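Leucyl-trna synthetase (Plasmodium falciparum, PDB 5FOC) joins leucine to its cognate tRNA at the expense of ATP and, through the editing domain present here, probably hydrolyses mischarged aminoacyl-tRNA. Local coordinates at residues S259-D264 / E295-L300; D265-E270 / E315-Y320. The protein carries 2 engineered substitutions. One frame throughout, in Å; residues are numbered along the deposited sequence. Where two conformers were deposited one is given.

Interaction 1. Residues S259-D264 / E295-L300; sequences SSDSTD and ESCIEL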
ATOM      1  N   SER A 259       7.257  -4.500 -10.540  1.00 19.40           N
ATOM      2  CA  SER A 259       7.043  -5.443 -11.626  1.00 20.21           C
ATOM      3  C   SER A 259       8.314  -6.077 -12.181  1.00 19.80           C
ATOM      4  O   SER A 259       8.265  -7.181 -12.740  1.00 26.35           O
ATOM      5  CB  SER A 259       6.175  -4.870 -12.729  1.00 17.87           C
ATOM      6  OG  SER A 259       6.797  -3.699 -13.231  1.00 20.84           O
ATOM      7  N   SER A 260       9.451  -5.439 -11.959  1.00 19.62           N
ATOM      8  CA  SER A 260      10.728  -5.998 -12.371  1.00 21.22           C
ATOM      9  C   SER A 260      11.116  -7.217 -11.567  1.00 21.75           C
ATOM     10  O   SER A 260      11.728  -8.082 -12.124  1.00 26.58           O
ATOM     11  CB  SER A 260      11.856  -4.967 -12.236  1.00 26.02           C
ATOM     12  OG  SER A 260      11.885  -4.378 -10.964  1.00 24.37           O
ATOM     13  N   ASP A 261      10.798  -7.185 -10.279  1.00 19.16           N
ATOM     14  CA  ASP A 261      11.381  -8.144  -9.317  1.00 19.59           C
ATOM     15  C   ASP A 261      10.408  -9.117  -8.718  1.00 20.49           C
ATOM     16  O   ASP A 261      10.842 -10.008  -7.892  1.00 23.75           O
ATOM     17  CB  ASP A 261      12.015  -7.355  -8.214  1.00 24.11           C
ATOM     18  CG  ASP A 261      13.204  -6.512  -8.705  1.00 22.03           C
ATOM     19  OD1 ASP A 261      13.882  -6.913  -9.682  1.00 23.24           O
ATOM     20  OD2 ASP A 261      13.491  -5.499  -8.038  1.00 25.10           O
ATOM     21  N   SER A 262       9.153  -9.053  -9.118  1.00 20.27           N
ATOM     22  CA  SER A 262       8.104  -9.928  -8.607  0.50 21.52           C
ATOM     23  C   SER A 262       7.263 -10.437  -9.754  1.00 20.05           C
ATOM     24  O   SER A 262       6.752  -9.649 -10.550  1.00 24.26           O
ATOM     25  CB  SER A 262       7.225  -9.216  -7.604  0.50 23.75           C
ATOM     26  OG  SER A 262       5.958  -9.834  -7.487  0.50 23.63           O
ATOM     27  N   THR A 263       7.130 -11.758  -9.871  1.00 22.22           N
ATOM     28  CA  THR A 263       6.367 -12.356 -10.955  1.00 22.35           C
ATOM     29  C   THR A 263       4.873 -12.081 -10.827  1.00 19.49           C
ATOM     30  O   THR A 263       4.210 -11.887 -11.849  1.00 22.84           O
ATOM     31  CB  THR A 263       6.651 -13.854 -11.091  1.00 23.50           C
ATOM     32  OG1 THR A 263       8.037 -14.019 -11.378  1.00 28.11           O
ATOM     33  CG2 THR A 263       5.848 -14.462 -12.202  1.00 26.09           C
ATOM     34  N   ASP A 264       4.336 -12.028  -9.616  1.00 20.61           N
ATOM     35  CA  ASP A 264       2.916 -11.756  -9.470  1.00 21.00           C
ATOM     36  C   ASP A 264       2.634 -10.304  -9.875  1.00 20.16           C
ATOM     37  O   ASP A 264       1.664 -10.051 -10.613  1.00 23.69           O
ATOM     38  CB  ASP A 264       2.323 -12.060  -8.087  1.00 26.38           C
ATOM     39  CG  ASP A 264       3.091 -11.494  -6.958  1.00 27.09           C
ATOM     40  OD1 ASP A 264       4.320 -11.265  -7.056  1.00 34.63           O
ATOM     41  OD2 ASP A 264       2.450 -11.308  -5.909  1.00 36.92           O
ATOM     42  N   GLU A 295      12.470  -0.153 -11.970  1.00 21.15           N
ATOM     43  CA  GLU A 295      13.893  -0.340 -12.035  1.00 21.52           C
ATOM     44  C   GLU A 295      14.194  -1.626 -11.223  1.00 24.18           C
ATOM     45  O   GLU A 295      13.870  -1.663 -10.075  1.00 22.32           O
ATOM     46  CB  GLU A 295      14.633   0.822 -11.408  1.00 25.05           C
ATOM     47  CG  GLU A 295      16.136   0.759 -11.562  1.00 30.05           C
ATOM     48  CD  GLU A 295      16.608   1.085 -12.958  1.00 31.88           C
ATOM     49  OE1 GLU A 295      16.078   2.062 -13.576  1.00 37.29           O
ATOM     50  OE2 GLU A 295      17.505   0.345 -13.433  1.00 40.57           O
ATOM     51  N   SER A 296      14.776  -2.611 -11.876  1.00 24.06           N
ATOM     52  CA  SER A 296      15.084  -3.911 -11.209  1.00 21.81           C
ATOM     53  C   SER A 296      16.164  -3.691 -10.158  1.00 22.45           C
ATOM     54  O   SER A 296      17.206  -3.044 -10.404  1.00 24.17           O
ATOM     55  CB  SER A 296      15.536  -4.923 -12.240  1.00 20.73           C
ATOM     56  OG  SER A 296      15.658  -6.215 -11.636  1.00 24.50           O
ATOM     57  N   CYS A 297      15.887  -4.202  -8.959  1.00 21.19           N
ATOM     58  CA  CYS A 297      16.766  -4.059  -7.795  1.00 19.19           C
ATOM     59  C   CYS A 297      17.639  -5.300  -7.520  1.00 18.65           C
ATOM     60  O   CYS A 297      18.587  -5.171  -6.778  1.00 22.27           O
ATOM     61  CB  CYS A 297      15.944  -3.747  -6.524  1.00 19.84           C
ATOM     62  SG  CYS A 297      15.060  -2.164  -6.700  1.00 22.92           S
ATOM     63  N   ILE A 298      17.340  -6.388  -8.217  1.00 21.27           N
ATOM     64  CA  ILE A 298      17.922  -7.712  -7.860  1.00 21.12           C
ATOM     65  C   ILE A 298      18.307  -8.456  -9.134  1.00 22.20           C
ATOM     66  O   ILE A 298      17.467  -8.672 -10.008  1.00 25.19           O
ATOM     67  CB  ILE A 298      16.960  -8.608  -7.035  1.00 20.81           C
ATOM     68  CG1 ILE A 298      16.595  -7.958  -5.700  1.00 22.33           C
ATOM     69  CG2 ILE A 298      17.644  -9.966  -6.692  1.00 21.77           C
ATOM     70  CD1 ILE A 298      15.454  -8.605  -4.955  1.00 25.70           C
ATOM     71  N   GLU A 299      19.557  -8.918  -9.184  1.00 21.82           N
ATOM     72  CA  GLU A 299      20.002  -9.779 -10.261  1.00 22.79           C
ATOM     73  C   GLU A 299      20.300 -11.187  -9.704  1.00 23.86           C
ATOM     74  O   GLU A 299      20.758 -11.345  -8.571  1.00 26.26           O
ATOM     75  CB  GLU A 299      21.212  -9.231 -10.986  1.00 29.83           C
ATOM     76  CG  GLU A 299      22.487  -9.079 -10.192  1.00 33.38           C
ATOM     77  CD  GLU A 299      23.680  -8.794 -11.081  1.00 41.28           C
ATOM     78  OE1 GLU A 299      23.491  -8.588 -12.301  1.00 52.21           O
ATOM     79  OE2 GLU A 299      24.807  -8.754 -10.559  1.00 50.59           O
ATOM     80  N   LEU A 300      19.993 -12.192 -10.496  1.00 25.18           N
ATOM     81  CA  LEU A 300      20.289 -13.565 -10.115  1.00 25.57           C
ATOM     82  C   LEU A 300      21.414 -13.995 -11.027  1.00 26.75           C
ATOM     83  O   LEU A 300      21.408 -13.656 -12.225  1.00 29.72           O
ATOM     84  CB  LEU A 300      19.077 -14.475 -10.267  1.00 28.80           C
ATOM     85  CG  LEU A 300      18.080 -14.392  -9.101  1.00 27.88           C
ATOM     86  CD1 LEU A 300      16.841 -15.179  -9.422  1.00 29.35           C
ATOM     87  CD2 LEU A 300      18.723 -14.894  -7.825  1.00 27.01           C
TER
HETATM   88  O   HOH W   1      14.928  -9.225 -10.533  1.00 25.38           O
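Asp261 OD1 is gripped from two directions: the hydroxyl of Ser296 gives it a proton, OG to OD1 2.7 Å, and water 1 gives it another over the same distance. The second carboxylate oxygen, Asp261 OD2, accepts the backbone N-H of Cys297 at 2.9 Å from its N, with an N-H...O angle of 161°. Each carboxylate oxygen accepts its protein donor through its syn lone pair, on the side of the other oxygen, so hydroxyl and amide clasp the carboxylate like a fork and fix its rotation. The CA–CB bond of Asp261 points toward 295-300, and chi1 of -65° sets CG anti to the carbonyl carbon, beside the backbone N. Water 1 also donates to Ile298 O (2.7 Å), extending the link one residue further. An aspartate suits this buried place: it is short, and its two acceptors meet three donors. Ser296 OG in turn takes a proton from Asn306 N and so relays the tie to another loop. Beside this, small Ser260 lets the chains close in, its CB lying 3.7 Å from Ser296 CB; its OG has its main partner in Ser294 and reaches Glu295 O only weakly. Just before helix 263-274, whose N-cap is Ser262, an aspartate carboxylate bridges a backbone amide and a serine hydroxyl, tying that turn to the lead-in of strand 298-299 in the editing domain.

Interaction 2. Residues D265-E270 / E315-Y320; sequences DYACLE and EKVSSY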
ATOM      1  N   ASP A 265       3.525  -9.398  -9.469  1.00 21.03           N
ATOM      2  CA  ASP A 265       3.373  -7.954  -9.809  1.00 19.91           C
ATOM      3  C   ASP A 265       3.466  -7.802 -11.296  1.00 20.40           C
ATOM      4  O   ASP A 265       2.627  -7.136 -11.914  1.00 23.04           O
ATOM      5  CB  ASP A 265       4.473  -7.124  -9.140  1.00 21.77           C
ATOM      6  CG  ASP A 265       4.339  -7.085  -7.607  1.00 20.44           C
ATOM      7  OD1 ASP A 265       3.347  -7.700  -7.084  1.00 25.02           O
ATOM      8  OD2 ASP A 265       5.189  -6.491  -6.922  1.00 21.18           O
ATOM      9  N   TYR A 266       4.472  -8.429 -11.890  1.00 20.65           N
ATOM     10  CA  TYR A 266       4.627  -8.424 -13.340  1.00 20.48           C
ATOM     11  C   TYR A 266       3.363  -8.909 -14.042  1.00 19.81           C
ATOM     12  O   TYR A 266       2.878  -8.304 -15.030  1.00 23.84           O
ATOM     13  CB  TYR A 266       5.812  -9.289 -13.773  1.00 21.97           C
ATOM     14  CG  TYR A 266       6.077  -9.154 -15.235  1.00 21.86           C
ATOM     15  CD1 TYR A 266       6.888  -8.128 -15.695  1.00 21.30           C
ATOM     16  CD2 TYR A 266       5.461  -9.975 -16.172  1.00 26.67           C
ATOM     17  CE1 TYR A 266       7.090  -7.934 -17.074  1.00 26.86           C
ATOM     18  CE2 TYR A 266       5.653  -9.786 -17.546  1.00 30.60           C
ATOM     19  CZ  TYR A 266       6.479  -8.766 -17.992  1.00 27.92           C
ATOM     20  OH  TYR A 266       6.694  -8.561 -19.337  1.00 31.61           O
ATOM     21  N   ALA A 267       2.852 -10.055 -13.565  1.00 23.21           N
ATOM     22  CA  ALA A 267       1.675 -10.684 -14.147  1.00 21.26           C
ATOM     23  C   ALA A 267       0.466  -9.764 -14.142  1.00 21.41           C
ATOM     24  O   ALA A 267      -0.259  -9.676 -15.139  1.00 24.32           O
ATOM     25  CB  ALA A 267       1.332 -11.960 -13.399  1.00 22.03           C
ATOM     26  N   CYS A 268       0.254  -9.097 -13.026  1.00 21.07           N
ATOM     27  CA  CYS A 268      -0.931  -8.259 -12.835  1.00 19.61           C
ATOM     28  C   CYS A 268      -0.837  -7.006 -13.742  1.00 20.37           C
ATOM     29  O   CYS A 268      -1.815  -6.630 -14.426  1.00 24.55           O
ATOM     30  CB  CYS A 268      -1.079  -7.859 -11.383  1.00 23.25           C
ATOM     31  SG  CYS A 268      -2.499  -6.840 -11.024  1.00 24.37           S
ATOM     32  N   LEU A 269       0.341  -6.397 -13.728  1.00 20.80           N
ATOM     33  CA  LEU A 269       0.575  -5.236 -14.584  1.00 21.57           C
ATOM     34  C   LEU A 269       0.417  -5.612 -16.065  1.00 22.64           C
ATOM     35  O   LEU A 269      -0.233  -4.867 -16.829  1.00 23.80           O
ATOM     36  CB  LEU A 269       1.930  -4.585 -14.262  1.00 20.13           C
ATOM     37  CG  LEU A 269       2.299  -3.343 -15.107  1.00 20.08           C
ATOM     38  CD1 LEU A 269       1.214  -2.246 -15.059  1.00 23.06           C
ATOM     39  CD2 LEU A 269       3.672  -2.829 -14.650  1.00 24.48           C
ATOM     40  N   GLU A 270       0.947  -6.753 -16.472  1.00 24.48           N
ATOM     41  CA  GLU A 270       0.796  -7.262 -17.832  1.00 25.42           C
ATOM     42  C   GLU A 270      -0.674  -7.502 -18.223  1.00 21.60           C
ATOM     43  O   GLU A 270      -1.052  -7.187 -19.327  1.00 29.43           O
ATOM     44  CB  GLU A 270       1.656  -8.516 -18.025  1.00 30.74           C
ATOM     45  CG  GLU A 270       1.538  -9.217 -19.369  1.00 36.54           C
ATOM     46  CD  GLU A 270       2.233  -8.527 -20.530  1.00 43.46           C
ATOM     47  OE1 GLU A 270       2.769  -7.404 -20.379  1.00 45.25           O
ATOM     48  OE2 GLU A 270       2.231  -9.137 -21.628  1.00 56.41           O
ATOM     49  N   GLU A 315       7.967 -20.032 -16.653  1.00 41.39           N
ATOM     50  CA  GLU A 315       6.939 -20.937 -16.060  1.00 41.59           C
ATOM     51  C   GLU A 315       5.570 -20.867 -16.754  1.00 39.80           C
ATOM     52  O   GLU A 315       4.607 -21.533 -16.325  1.00 42.12           O
ATOM     53  CB  GLU A 315       6.766 -20.726 -14.555  1.00 41.74           C
ATOM     54  CG  GLU A 315       8.031 -20.687 -13.710  1.00 43.85           C
ATOM     55  CD  GLU A 315       8.883 -21.935 -13.766  1.00 49.25           C
ATOM     56  OE1 GLU A 315       8.344 -23.042 -13.971  1.00 48.14           O
ATOM     57  OE2 GLU A 315      10.117 -21.797 -13.573  1.00 56.46           O
ATOM     58  N   LYS A 316       5.501 -20.084 -17.829  1.00 38.46           N
ATOM     59  CA  LYS A 316       4.324 -19.967 -18.689  1.00 44.10           C
ATOM     60  C   LYS A 316       3.086 -19.462 -17.962  1.00 46.32           C
ATOM     61  O   LYS A 316       1.971 -19.933 -18.208  1.00 52.64           O
ATOM     62  CB  LYS A 316       4.046 -21.298 -19.418  1.00 44.64           C
ATOM     63  CG  LYS A 316       5.217 -21.780 -20.238  1.00 43.14           C
ATOM     64  CD  LYS A 316       5.359 -20.967 -21.507  1.00 45.33           C
ATOM     65  CE  LYS A 316       6.736 -21.178 -22.087  1.00 50.06           C
ATOM     66  NZ  LYS A 316       6.721 -20.908 -23.543  1.00 58.05           N
ATOM     67  N   VAL A 317       3.279 -18.485 -17.083  1.00 41.04           N
ATOM     68  CA  VAL A 317       2.184 -17.913 -16.303  1.00 36.38           C
ATOM     69  C   VAL A 317       1.152 -17.309 -17.230  1.00 31.10           C
ATOM     70  O   VAL A 317       1.487 -16.483 -18.092  1.00 42.60           O
ATOM     71  CB  VAL A 317       2.666 -16.813 -15.346  1.00 35.80           C
ATOM     72  CG1 VAL A 317       1.462 -16.085 -14.745  1.00 31.37           C
ATOM     73  CG2 VAL A 317       3.623 -17.390 -14.297  1.00 34.77           C
ATOM     74  N   SER A 318      -0.106 -17.682 -17.032  1.00 30.99           N
ATOM     75  CA  SER A 318      -1.177 -17.317 -17.961  1.00 32.65           C
ATOM     76  C   SER A 318      -1.895 -16.030 -17.634  1.00 29.53           C
ATOM     77  O   SER A 318      -2.444 -15.421 -18.532  1.00 32.78           O
ATOM     78  CB  SER A 318      -2.172 -18.462 -18.084  1.00 34.39           C
ATOM     79  OG  SER A 318      -1.471 -19.561 -18.626  1.00 35.55           O
ATOM     80  N   SER A 319      -1.887 -15.648 -16.357  1.00 27.92           N
ATOM     81  CA  SER A 319      -2.559 -14.477 -15.841  1.00 28.99           C
ATOM     82  C   SER A 319      -2.114 -14.278 -14.384  1.00 25.06           C
ATOM     83  O   SER A 319      -1.443 -15.152 -13.785  1.00 27.92           O
ATOM     84  CB  SER A 319      -4.078 -14.632 -15.868  1.00 25.88           C
ATOM     85  OG  SER A 319      -4.484 -15.513 -14.804  1.00 26.29           O
ATOM     86  N   TYR A 320      -2.516 -13.148 -13.794  1.00 26.65           N
ATOM     87  CA  TYR A 320      -2.144 -12.864 -12.408  1.00 21.25           C
ATOM     88  C   TYR A 320      -2.971 -13.697 -11.446  1.00 23.29           C
ATOM     89  O   TYR A 320      -2.695 -13.698 -10.262  1.00 25.55           O
ATOM     90  CB  TYR A 320      -2.173 -11.368 -12.069  1.00 22.66           C
ATOM     91  CG  TYR A 320      -3.509 -10.763 -11.695  1.00 22.26           C
ATOM     92  CD1 TYR A 320      -4.348 -10.161 -12.652  1.00 25.93           C
ATOM     93  CD2 TYR A 320      -3.878 -10.655 -10.367  1.00 23.59           C
ATOM     94  CE1 TYR A 320      -5.560  -9.597 -12.282  1.00 25.93           C
ATOM     95  CE2 TYR A 320      -5.065 -10.100  -9.985  1.00 22.84           C
ATOM     96  CZ  TYR A 320      -5.905  -9.538 -10.946  1.00 23.68           C
ATOM     97  OH  TYR A 320      -7.094  -8.979 -10.519  1.00 30.31           O
TER
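Cys268 and Tyr320 form a sulfur-aromatic contact: SG stands 4.0 Å from the centroid of the Tyr320 ring and only 6° off its normal, so the sulfur sits over the centre of one face. SG is anti to the backbone N of Cys268 (chi1 -180°), a direction that lays it across the phenol. On the tyrosine side, chi1 of 83° puts CG between the backbone N and the carbonyl carbon of Tyr320, 3.8 Å from Cys268 CB. The remaining contacts are apolar. Tyr320 CB presses against the helix backbone, 3.4 Å from Cys268 CA, and meets Cys268 CB at 3.7 Å. One residue earlier, Ala267 CB touches the same methylene, 3.8 Å from Tyr320 CB. The methyl is small enough for the loop to come close, the alpha carbons of Ala267 and Tyr320 being 4.7 Å apart. Val317 adds a looser touch, CG1 to Ala267 CB at 4.3 Å, and packs its branched side chain also on Leu325, Ile328 and Tyr312 of the two flanking helices. Polar groups find partners beyond the two segments: Tyr320 OH is bonded to Thr244 OG1, and Tyr320 N to Asp271 OD2 of the same helix 263-274. Before this, the chain leaves helix 307-314 through a Schellman motif, with Lys316 at positive phi. The chemistry implies a join made by shape and dispersion: a polarisable thiol and a methyl pack the loop onto the helix, while the tyrosine's hydroxyl and amide are satisfied outside the pair.

In the fold
Both contacts are largely buried, and both use helix 263-274: interaction 1 holds the turn that leads into it, interaction 2 its first turns. Their centres lie 13 Å apart on the same side of the chain's centre, and their segments alternate along the sequence. They meet directly where Ser259 O packs on Tyr266 CB and where Thr263 CG2 approaches Val317 CG2. The chemistry follows the position. Ahead of the helix, backbone groups outside regular helix pairing are met by a carboxylate, hydroxyls and a water; on the helix body, where main-chain bonds are already made within it, small apolar side chains, a thiol and an aromatic face serve.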